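Local coordinates for protein type III secretion system effector HopBA1 (Pseudomonas syringae pv. aptata, PDB 5T09) that acts as a bacterial virulence effector that the Arabidopsis TIR-only protein RBA1 recognises, enhancing RBA1 self-association and so triggering plant cell death, at residues F194-T199 with D227-I232; S26-P31 with S45-V50; I61-T66 with L120-E125. All coordinates share one frame; numbering follows the deposited sequence.

Contact 1: F194-T199 with D227-I232; sequences FSNSKT and DEHSHI
The imidazole of His-231 reaches across to the backbone of Lys-198, its NE2 donating to Lys-198 O at 2.6 Å. The carbonyl oxygen lies at the ring edge, tilted 20° from the ring plane. The other ring nitrogen, ND1, is hydrogen-bonded to the backbone N of Val-210 in strand 209-214, so both nitrogens are engaged and the buried ring is held between loop and sheet. Its CE1 also approaches Ser-197 O.

Next along the segments, Glu-228 O faces the backbone N atoms of Ser-197 and Lys-198. It accepts from Lys-198 N at 3.1 Å, with the donor above the carbonyl plane, and more weakly from Ser-197 N, whose N-H points poorly at it. Here CB of Lys-198 rests on CB of Glu-228 at 3.5 Å, and the extended lysine chain crosses the glutamate at about a right angle and leads its ammonium away.

At the outer end, Ser-195 CB sits over the centre of the His-229 ring in a CH-pi contact, 4.0 Å from the centroid and 12° off the normal. The opposite face of the imidazole carries CG of Asp-227, offset toward the rim. The side chain of Asn-196 runs alongside this histidine, its amide plane steeply inclined to the ring.

Bonds within each loop help to shape the backbones. Asp-227 OD2 takes the N-H of His-229 with its anti lone pair at 3.0 Å, forming an Asx turn, while Ser-197 OG, lying between its own backbone N and carbonyl carbon (chi1 63°), donates to Phe-194 O at 2.8 Å. Two irregular loops are thus joined largely through backbone carbonyls, with the buried histidine spanning to the sheet; such polar bonding tethers the 194-199 loop without regular strand pairing.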
loop_
_atom_site.group_PDB
_atom_site.type_symbol
_atom_site.label_atom_id
_atom_site.label_comp_id
_atom_site.label_asym_id
_atom_site.label_seq_id
_atom_site.Cartn_x
_atom_site.Cartn_y
_atom_site.Cartn_z
ATOM N N PHE A 194 8.465 -1.384 -4.695
ATOM C CA PHE A 194 8.703 -2.614 -3.952
ATOM C C PHE A 194 9.337 -3.706 -4.811
ATOM O O PHE A 194 9.257 -4.886 -4.461
ATOM C CB PHE A 194 7.392 -3.121 -3.350
ATOM C CG PHE A 194 6.637 -2.083 -2.568
ATOM C CD1 PHE A 194 7.299 -1.052 -1.921
ATOM C CD2 PHE A 194 5.257 -2.141 -2.476
ATOM C CE1 PHE A 194 6.599 -0.100 -1.205
ATOM C CE2 PHE A 194 4.554 -1.197 -1.755
ATOM C CZ PHE A 194 5.220 -0.175 -1.123
ATOM N N SER A 195 9.958 -3.341 -5.929
ATOM C CA SER A 195 10.609 -4.332 -6.770
ATOM C C SER A 195 11.855 -4.884 -6.078
ATOM O O SER A 195 12.381 -4.301 -5.128
ATOM C CB SER A 195 10.988 -3.727 -8.120
ATOM O OG SER A 195 11.930 -2.681 -7.962
ATOM N N ASN A 196 12.322 -6.031 -6.572
ATOM C CA ASN A 196 13.513 -6.696 -6.043
ATOM C C ASN A 196 13.463 -6.770 -4.517
ATOM O O ASN A 196 14.432 -6.459 -3.820
ATOM C CB ASN A 196 14.786 -5.992 -6.515
ATOM C CG ASN A 196 14.948 -6.027 -8.024
ATOM O OD1 ASN A 196 15.213 -7.079 -8.604
ATOM N ND2 ASN A 196 14.796 -4.875 -8.664
ATOM N N SER A 197 12.314 -7.199 -3.998
ATOM C CA SER A 197 12.052 -7.200 -2.565
ATOM C C SER A 197 12.012 -8.595 -1.958
ATOM O O SER A 197 11.739 -8.723 -0.760
ATOM C CB SER A 197 10.723 -6.491 -2.276
ATOM O OG SER A 197 9.642 -7.187 -2.876
ATOM N N LYS A 198 12.275 -9.642 -2.742
ATOM C CA LYS A 198 12.104 -11.002 -2.242
ATOM C C LYS A 198 13.008 -11.269 -1.047
ATOM O O LYS A 198 12.552 -11.753 -0.004
ATOM C CB LYS A 198 12.382 -12.011 -3.356
ATOM C CG LYS A 198 12.201 -13.462 -2.926
ATOM C CD LYS A 198 12.490 -14.426 -4.063
ATOM C CE LYS A 198 12.324 -15.869 -3.614
ATOM N NZ LYS A 198 12.736 -16.840 -4.666
ATOM N N THR A 199 14.296 -10.957 -1.178
ATOM C CA THR A 199 15.259 -11.354 -0.155
ATOM C C THR A 199 15.074 -10.550 1.127
ATOM O O THR A 199 15.023 -11.120 2.224
ATOM C CB THR A 199 16.683 -11.197 -0.691
ATOM O OG1 THR A 199 16.940 -9.819 -0.990
ATOM C CG2 THR A 199 16.871 -12.029 -1.955
ATOM N N ASP A 227 9.407 -13.729 -10.535
ATOM C CA ASP A 227 10.440 -12.733 -10.291
ATOM C C ASP A 227 10.544 -12.502 -8.788
ATOM O O ASP A 227 9.869 -13.159 -7.991
ATOM C CB ASP A 227 10.129 -11.440 -11.050
ATOM C CG ASP A 227 8.725 -10.933 -10.786
ATOM O OD1 ASP A 227 7.804 -11.308 -11.541
ATOM O OD2 ASP A 227 8.540 -10.161 -9.824
ATOM N N GLU A 228 11.405 -11.559 -8.403
ATOM C CA GLU A 228 11.644 -11.237 -7.000
ATOM C C GLU A 228 11.080 -9.868 -6.621
ATOM O O GLU A 228 11.601 -9.203 -5.722
ATOM C CB GLU A 228 13.139 -11.302 -6.683
ATOM C CG GLU A 228 14.024 -10.491 -7.620
ATOM C CD GLU A 228 15.464 -10.418 -7.139
ATOM O OE1 GLU A 228 15.692 -10.472 -5.911
ATOM O OE2 GLU A 228 16.371 -10.310 -7.992
ATOM N N HIS A 229 10.011 -9.438 -7.289
ATOM C CA HIS A 229 9.402 -8.143 -7.013
ATOM C C HIS A 229 8.276 -8.223 -5.986
ATOM O O HIS A 229 7.700 -7.190 -5.634
ATOM C CB HIS A 229 8.882 -7.522 -8.315
ATOM C CG HIS A 229 9.944 -7.319 -9.352
ATOM N ND1 HIS A 229 11.247 -7.734 -9.177
ATOM C CD2 HIS A 229 9.897 -6.743 -10.577
ATOM C CE1 HIS A 229 11.955 -7.426 -10.248
ATOM N NE2 HIS A 229 11.159 -6.823 -11.113
ATOM N N SER A 230 7.957 -9.418 -5.497
ATOM C CA SER A 230 6.973 -9.601 -4.436
ATOM C C SER A 230 7.132 -11.017 -3.905
ATOM O O SER A 230 7.796 -11.857 -4.519
ATOM C CB SER A 230 5.545 -9.371 -4.933
ATOM O OG SER A 230 5.161 -10.389 -5.849
ATOM N N HIS A 231 6.511 -11.277 -2.757
ATOM C CA HIS A 231 6.527 -12.605 -2.158
ATOM C C HIS A 231 5.283 -13.421 -2.480
ATOM O O HIS A 231 5.385 -14.633 -2.689
ATOM C CB HIS A 231 6.679 -12.497 -0.641
ATOM C CG HIS A 231 7.963 -11.862 -0.207
ATOM N ND1 HIS A 231 8.068 -10.518 0.080
ATOM C CD2 HIS A 231 9.198 -12.384 -0.019
ATOM C CE1 HIS A 231 9.310 -10.241 0.434
ATOM N NE2 HIS A 231 10.017 -11.356 0.380
ATOM N N ILE A 232 4.106 -12.796 -2.510
ATOM C CA ILE A 232 2.875 -13.488 -2.875
ATOM C C ILE A 232 2.085 -12.615 -3.838
ATOM O O ILE A 232 2.140 -11.383 -3.783
ATOM C CB ILE A 232 2.012 -13.856 -1.644
ATOM C CG1 ILE A 232 1.611 -12.610 -0.851
ATOM C CG2 ILE A 232 2.758 -14.844 -0.755
ATOM C CD1 ILE A 232 0.511 -12.874 0.162
#

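Contact 2: S26-P31 with S45-V50; sequences SINVRP and SDNNLV
A polar loop-to-turn contact joins Asn-28 and Arg-30, in the N-terminal segment before helix 36-46, to Asp-46 and Asn-47, where that helix gives way to strand 49-54. The amide of Asn-47 makes both hydrogen bonds across the contact. Its OD1 accepts from Asn-28 N at 2.8 Å, and its ND2 donates to Asn-28 O, also at 2.8 Å and nearly in the amide plane, so the side chain reads both backbone groups of one residue. CG lies beside the backbone N of Asn-47 (chi1 -71°). ND2 also bonds Ala-43 O on the helix, which should fix the flip of the amide.

Asn-28 packs its CB on Asp-46 O at 3.5 Å. Farther along, Asp-46 OD2 lies close to Arg-30 CB at 3.2 Å and over one face of the guanidinium, 3.4 Å from Arg-30 NE. This salt bridge acts through charge alone, because no N-H points at the oxygen; Arg-33 gives Asp-46 a second partner at OD1.

The N-terminal segment runs beside the junction of helix 36-46 and strand 49-54, with Ile-27, Val-29 and Asn-47 all touching Leu-209 of strand 209-214, while strand 49-54 enters the sheet between strands 184-190 and 209-214.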
loop_
_atom_site.group_PDB
_atom_site.type_symbol
_atom_site.label_atom_id
_atom_site.label_comp_id
_atom_site.label_asym_id
_atom_site.label_seq_id
_atom_site.Cartn_x
_atom_site.Cartn_y
_atom_site.Cartn_z
ATOM N N SER A 26 12.173 -12.904 9.236
ATOM C CA SER A 26 11.037 -12.123 9.713
ATOM C C SER A 26 9.925 -12.043 8.675
ATOM O O SER A 26 8.775 -11.756 9.031
ATOM C CB SER A 26 11.487 -10.713 10.101
ATOM O OG SER A 26 11.926 -9.983 8.969
ATOM N N ILE A 27 10.243 -12.289 7.407
ATOM C CA ILE A 27 9.247 -12.362 6.345
ATOM C C ILE A 27 8.757 -13.807 6.302
ATOM O O ILE A 27 9.454 -14.701 5.816
ATOM C CB ILE A 27 9.821 -11.915 5.000
ATOM C CG1 ILE A 27 10.391 -10.496 5.109
ATOM C CG2 ILE A 27 8.741 -11.955 3.921
ATOM C CD1 ILE A 27 11.257 -10.091 3.940
ATOM N N ASN A 28 7.559 -14.038 6.832
ATOM C CA ASN A 28 6.940 -15.358 6.826
ATOM C C ASN A 28 6.000 -15.445 5.630
ATOM O O ASN A 28 5.015 -14.704 5.558
ATOM C CB ASN A 28 6.185 -15.616 8.129
ATOM C CG ASN A 28 7.108 -15.697 9.333
ATOM O OD1 ASN A 28 7.593 -16.773 9.685
ATOM N ND2 ASN A 28 7.353 -14.558 9.970
ATOM N N VAL A 29 6.307 -16.340 4.697
ATOM C CA VAL A 29 5.554 -16.478 3.457
ATOM C C VAL A 29 4.731 -17.755 3.570
ATOM O O VAL A 29 5.250 -18.863 3.397
ATOM C CB VAL A 29 6.472 -16.504 2.229
ATOM C CG1 VAL A 29 5.647 -16.576 0.950
ATOM C CG2 VAL A 29 7.374 -15.277 2.214
ATOM N N ARG A 30 3.436 -17.600 3.857
ATOM C CA ARG A 30 2.502 -18.714 3.973
ATOM C C ARG A 30 1.701 -18.845 2.686
ATOM O O ARG A 30 1.202 -17.831 2.177
ATOM C CB ARG A 30 1.561 -18.488 5.154
ATOM C CG ARG A 30 0.708 -19.691 5.520
ATOM C CD ARG A 30 0.355 -19.702 7.005
ATOM N NE ARG A 30 1.535 -19.827 7.858
ATOM C CZ ARG A 30 1.497 -20.037 9.172
ATOM N NH1 ARG A 30 0.335 -20.153 9.801
ATOM N NH2 ARG A 30 2.627 -20.137 9.859
ATOM N N PRO A 31 1.557 -20.038 2.112
ATOM C CA PRO A 31 0.782 -20.176 0.871
ATOM C C PRO A 31 -0.606 -19.577 1.023
ATOM O O PRO A 31 -1.305 -19.869 2.005
ATOM C CB PRO A 31 0.721 -21.694 0.661
ATOM C CG PRO A 31 1.958 -22.199 1.311
ATOM C CD PRO A 31 2.191 -21.310 2.502
ATOM N N SER A 45 -1.432 -11.513 9.395
ATOM C CA SER A 45 -1.373 -12.296 10.621
ATOM C C SER A 45 0.001 -12.922 10.821
ATOM O O SER A 45 0.418 -13.138 11.962
ATOM C CB SER A 45 -2.448 -13.384 10.606
ATOM O OG SER A 45 -2.402 -14.154 11.795
ATOM N N ASP A 46 0.719 -13.202 9.735
ATOM C CA ASP A 46 2.003 -13.885 9.817
ATOM C C ASP A 46 3.200 -12.941 9.833
ATOM O O ASP A 46 4.326 -13.406 10.040
ATOM C CB ASP A 46 2.152 -14.859 8.640
ATOM C CG ASP A 46 1.082 -15.938 8.634
ATOM O OD1 ASP A 46 0.524 -16.231 9.713
ATOM O OD2 ASP A 46 0.802 -16.495 7.552
ATOM N N ASN A 47 2.993 -11.640 9.629
ATOM C CA ASN A 47 4.096 -10.693 9.534
ATOM C C ASN A 47 3.772 -9.427 10.313
ATOM O O ASN A 47 2.618 -8.999 10.389
ATOM C CB ASN A 47 4.398 -10.317 8.076
ATOM C CG ASN A 47 5.020 -11.453 7.298
ATOM O OD1 ASN A 47 6.235 -11.642 7.325
ATOM N ND2 ASN A 47 4.191 -12.211 6.591
ATOM N N ASN A 48 4.817 -8.819 10.877
ATOM C CA ASN A 48 4.681 -7.514 11.511
ATOM C C ASN A 48 4.589 -6.382 10.499
ATOM O O ASN A 48 4.114 -5.295 10.849
ATOM C CB ASN A 48 5.859 -7.250 12.452
ATOM C CG ASN A 48 5.793 -8.079 13.716
ATOM O OD1 ASN A 48 4.710 -8.449 14.172
ATOM N ND2 ASN A 48 6.954 -8.374 14.294
ATOM N N LEU A 49 5.026 -6.606 9.260
ATOM C CA LEU A 49 5.008 -5.566 8.243
ATOM C C LEU A 49 4.663 -6.188 6.900
ATOM O O LEU A 49 5.308 -7.151 6.471
ATOM C CB LEU A 49 6.359 -4.844 8.167
ATOM C CG LEU A 49 6.477 -3.725 7.129
ATOM C CD1 LEU A 49 5.480 -2.615 7.406
ATOM C CD2 LEU A 49 7.892 -3.171 7.110
ATOM N N VAL A 50 3.644 -5.632 6.249
ATOM C CA VAL A 50 3.201 -6.063 4.929
ATOM C C VAL A 50 3.187 -4.850 4.013
ATOM O O VAL A 50 2.735 -3.769 4.407
ATOM C CB VAL A 50 1.803 -6.716 4.980
ATOM C CG1 VAL A 50 1.274 -6.987 3.573
ATOM C CG2 VAL A 50 1.849 -8.006 5.792
#

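Contact 3: I61-T66 with L120-E125; sequences IPKLIT and LDKVSE
Lys-122 lays its aliphatic chain against the helix 60-74 side, its CB 3.9 Å from Pro-62 CG and its CE 3.9 Å from Lys-63 CG. The chain bends at chi2 (-60°), and farther out it crosses Lys-63 obliquely. The two ammonium groups stay apart, NZ to NZ 5.4 Å; the Lys-122 charge has a long salt bridge with Glu-125 of its own helix, which would partly offset the repulsion.

Pro-62 is buried and meets the backbone of helix 117-132. Its CB is directed toward that helix, touches the backbone at Lys-122 O and meets Val-123 CG2 at 4.1 Å. Trp-119 and, from the sheet, Trp-188 also pack on this proline.

Thr-66, one turn on, presents both branches to Glu-125. CG2 lies 4.0 Å from Glu-125 CD, the two side chains crossing at about a right angle, and OG1 faces the backbone carbonyl carbon of Glu-125. The hydroxyl sits beside its own backbone N (chi1 -63°) and donates back to Pro-62 O at 3.1 Å; Thr-66 N reaches that oxygen from the opposite face of its plane, so Pro-62 O accepts two bonds from within its own helix.

No hydrogen bond links the segments. Their axes approach to 8.2 Å at 22°, nearly parallel, as is common for neighbouring helices packed on one side of the parallel core of the sheet in a layered alpha/beta fold, here EreA/ChaN-like.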
loop_
_atom_site.group_PDB
_atom_site.type_symbol
_atom_site.label_atom_id
_atom_site.label_comp_id
_atom_site.label_asym_id
_atom_site.label_seq_id
_atom_site.Cartn_x
_atom_site.Cartn_y
_atom_site.Cartn_z
ATOM N N ILE A 61 -7.981 -3.289 -5.767
ATOM C CA ILE A 61 -7.049 -3.208 -4.645
ATOM C C ILE A 61 -7.668 -2.404 -3.506
ATOM O O ILE A 61 -7.729 -2.907 -2.374
ATOM C CB ILE A 61 -5.699 -2.633 -5.105
ATOM C CG1 ILE A 61 -5.035 -3.623 -6.070
ATOM C CG2 ILE A 61 -4.779 -2.367 -3.918
ATOM C CD1 ILE A 61 -3.831 -3.092 -6.808
ATOM N N PRO A 62 -8.134 -1.172 -3.729
ATOM C CA PRO A 62 -8.794 -0.449 -2.628
ATOM C C PRO A 62 -10.064 -1.127 -2.140
ATOM O O PRO A 62 -10.371 -1.053 -0.945
ATOM C CB PRO A 62 -9.081 0.935 -3.231
ATOM C CG PRO A 62 -9.018 0.744 -4.706
ATOM C CD PRO A 62 -7.999 -0.329 -4.929
ATOM N N LYS A 63 -10.816 -1.785 -3.024
ATOM C CA LYS A 63 -11.976 -2.553 -2.578
ATOM C C LYS A 63 -11.558 -3.682 -1.647
ATOM O O LYS A 63 -12.225 -3.951 -0.641
ATOM C CB LYS A 63 -12.731 -3.120 -3.779
ATOM C CG LYS A 63 -13.652 -2.134 -4.474
ATOM C CD LYS A 63 -14.366 -2.774 -5.668
ATOM C CE LYS A 63 -15.247 -3.951 -5.255
ATOM N NZ LYS A 63 -16.018 -4.508 -6.406
ATOM N N LEU A 64 -10.461 -4.365 -1.977
ATOM C CA LEU A 64 -9.969 -5.433 -1.115
ATOM C C LEU A 64 -9.651 -4.908 0.279
ATOM O O LEU A 64 -10.005 -5.534 1.283
ATOM C CB LEU A 64 -8.732 -6.077 -1.741
ATOM C CG LEU A 64 -7.999 -7.102 -0.871
ATOM C CD1 LEU A 64 -8.932 -8.238 -0.481
ATOM C CD2 LEU A 64 -6.775 -7.631 -1.598
ATOM N N ILE A 65 -8.984 -3.754 0.364
ATOM C CA ILE A 65 -8.625 -3.203 1.668
ATOM C C ILE A 65 -9.879 -2.840 2.455
ATOM O O ILE A 65 -9.976 -3.114 3.657
ATOM C CB ILE A 65 -7.682 -1.999 1.491
ATOM C CG1 ILE A 65 -6.348 -2.477 0.903
ATOM C CG2 ILE A 65 -7.451 -1.286 2.821
ATOM C CD1 ILE A 65 -5.379 -1.367 0.535
ATOM N N THR A 66 -10.860 -2.222 1.794
ATOM C CA THR A 66 -12.123 -1.905 2.460
ATOM C C THR A 66 -12.730 -3.144 3.107
ATOM O O THR A 66 -13.145 -3.115 4.272
ATOM C CB THR A 66 -13.104 -1.292 1.455
ATOM O OG1 THR A 66 -12.585 -0.049 0.966
ATOM C CG2 THR A 66 -14.471 -1.046 2.097
ATOM N N LEU A 120 -10.431 6.959 -7.113
ATOM C CA LEU A 120 -10.223 7.873 -5.995
ATOM C C LEU A 120 -11.329 7.718 -4.961
ATOM O O LEU A 120 -11.079 7.808 -3.753
ATOM C CB LEU A 120 -10.155 9.319 -6.486
ATOM C CG LEU A 120 -9.678 10.322 -5.426
ATOM C CD1 LEU A 120 -8.200 10.108 -5.120
ATOM C CD2 LEU A 120 -9.927 11.758 -5.850
ATOM N N ASP A 121 -12.562 7.485 -5.414
ATOM C CA ASP A 121 -13.653 7.217 -4.483
ATOM C C ASP A 121 -13.384 5.950 -3.679
ATOM O O ASP A 121 -13.557 5.927 -2.454
ATOM C CB ASP A 121 -14.972 7.100 -5.249
ATOM C CG ASP A 121 -16.162 6.911 -4.333
ATOM O OD1 ASP A 121 -16.483 5.750 -4.003
ATOM O OD2 ASP A 121 -16.780 7.924 -3.944
ATOM N N LYS A 122 -12.955 4.877 -4.354
ATOM C CA LYS A 122 -12.690 3.623 -3.652
ATOM C C LYS A 122 -11.492 3.753 -2.719
ATOM O O LYS A 122 -11.489 3.182 -1.620
ATOM C CB LYS A 122 -12.467 2.489 -4.654
ATOM C CG LYS A 122 -13.713 2.092 -5.444
ATOM C CD LYS A 122 -14.822 1.618 -4.517
ATOM C CE LYS A 122 -15.933 0.896 -5.265
ATOM N NZ LYS A 122 -16.968 0.382 -4.322
ATOM N N VAL A 123 -10.460 4.489 -3.135
ATOM C CA VAL A 123 -9.331 4.738 -2.243
ATOM C C VAL A 123 -9.809 5.457 -0.989
ATOM O O VAL A 123 -9.446 5.095 0.134
ATOM C CB VAL A 123 -8.234 5.540 -2.969
ATOM C CG1 VAL A 123 -7.135 5.967 -1.991
ATOM C CG2 VAL A 123 -7.637 4.718 -4.095
ATOM N N SER A 124 -10.636 6.490 -1.165
ATOM C CA SER A 124 -11.159 7.220 -0.016
ATOM C C SER A 124 -11.984 6.313 0.887
ATOM O O SER A 124 -11.860 6.370 2.117
ATOM C CB SER A 124 -11.993 8.409 -0.491
ATOM O OG SER A 124 -11.218 9.267 -1.313
ATOM N N GLU A 125 -12.836 5.466 0.300
ATOM C CA GLU A 125 -13.608 4.528 1.110
ATOM C C GLU A 125 -12.691 3.605 1.904
ATOM O O GLU A 125 -12.963 3.299 3.071
ATOM C CB GLU A 125 -14.551 3.706 0.226
ATOM C CG GLU A 125 -15.499 2.813 1.018
ATOM C CD GLU A 125 -16.343 1.905 0.138
ATOM O OE1 GLU A 125 -15.918 1.600 -0.997
ATOM O OE2 GLU A 125 -17.434 1.491 0.588
#

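Overall arrangement
Contacts 1 and 2 adjoin, with centres about 13 Å apart, and meet through packing of Ile-27 and Val-29 on His-231 and of Val-29 on Ile-232; strand 209-214 lies beside both. Near the bound potassium ion, which Asp-200, Pro-202 and Met-205 contact, contact 1 joins two irregular loops, contact 2 a loop to a helix-strand junction, both by polar bonds. Contact 3 touches neither: its centre lies about 24 Å from that of contact 1, on the opposite side of the chain's centre. There regular helices meet by apolar and aliphatic packing instead. All three are only partly buried, mixing buried residues with more accessible ones. Strand 49-54 leads from contact 2 to helix 60-74 of contact 3.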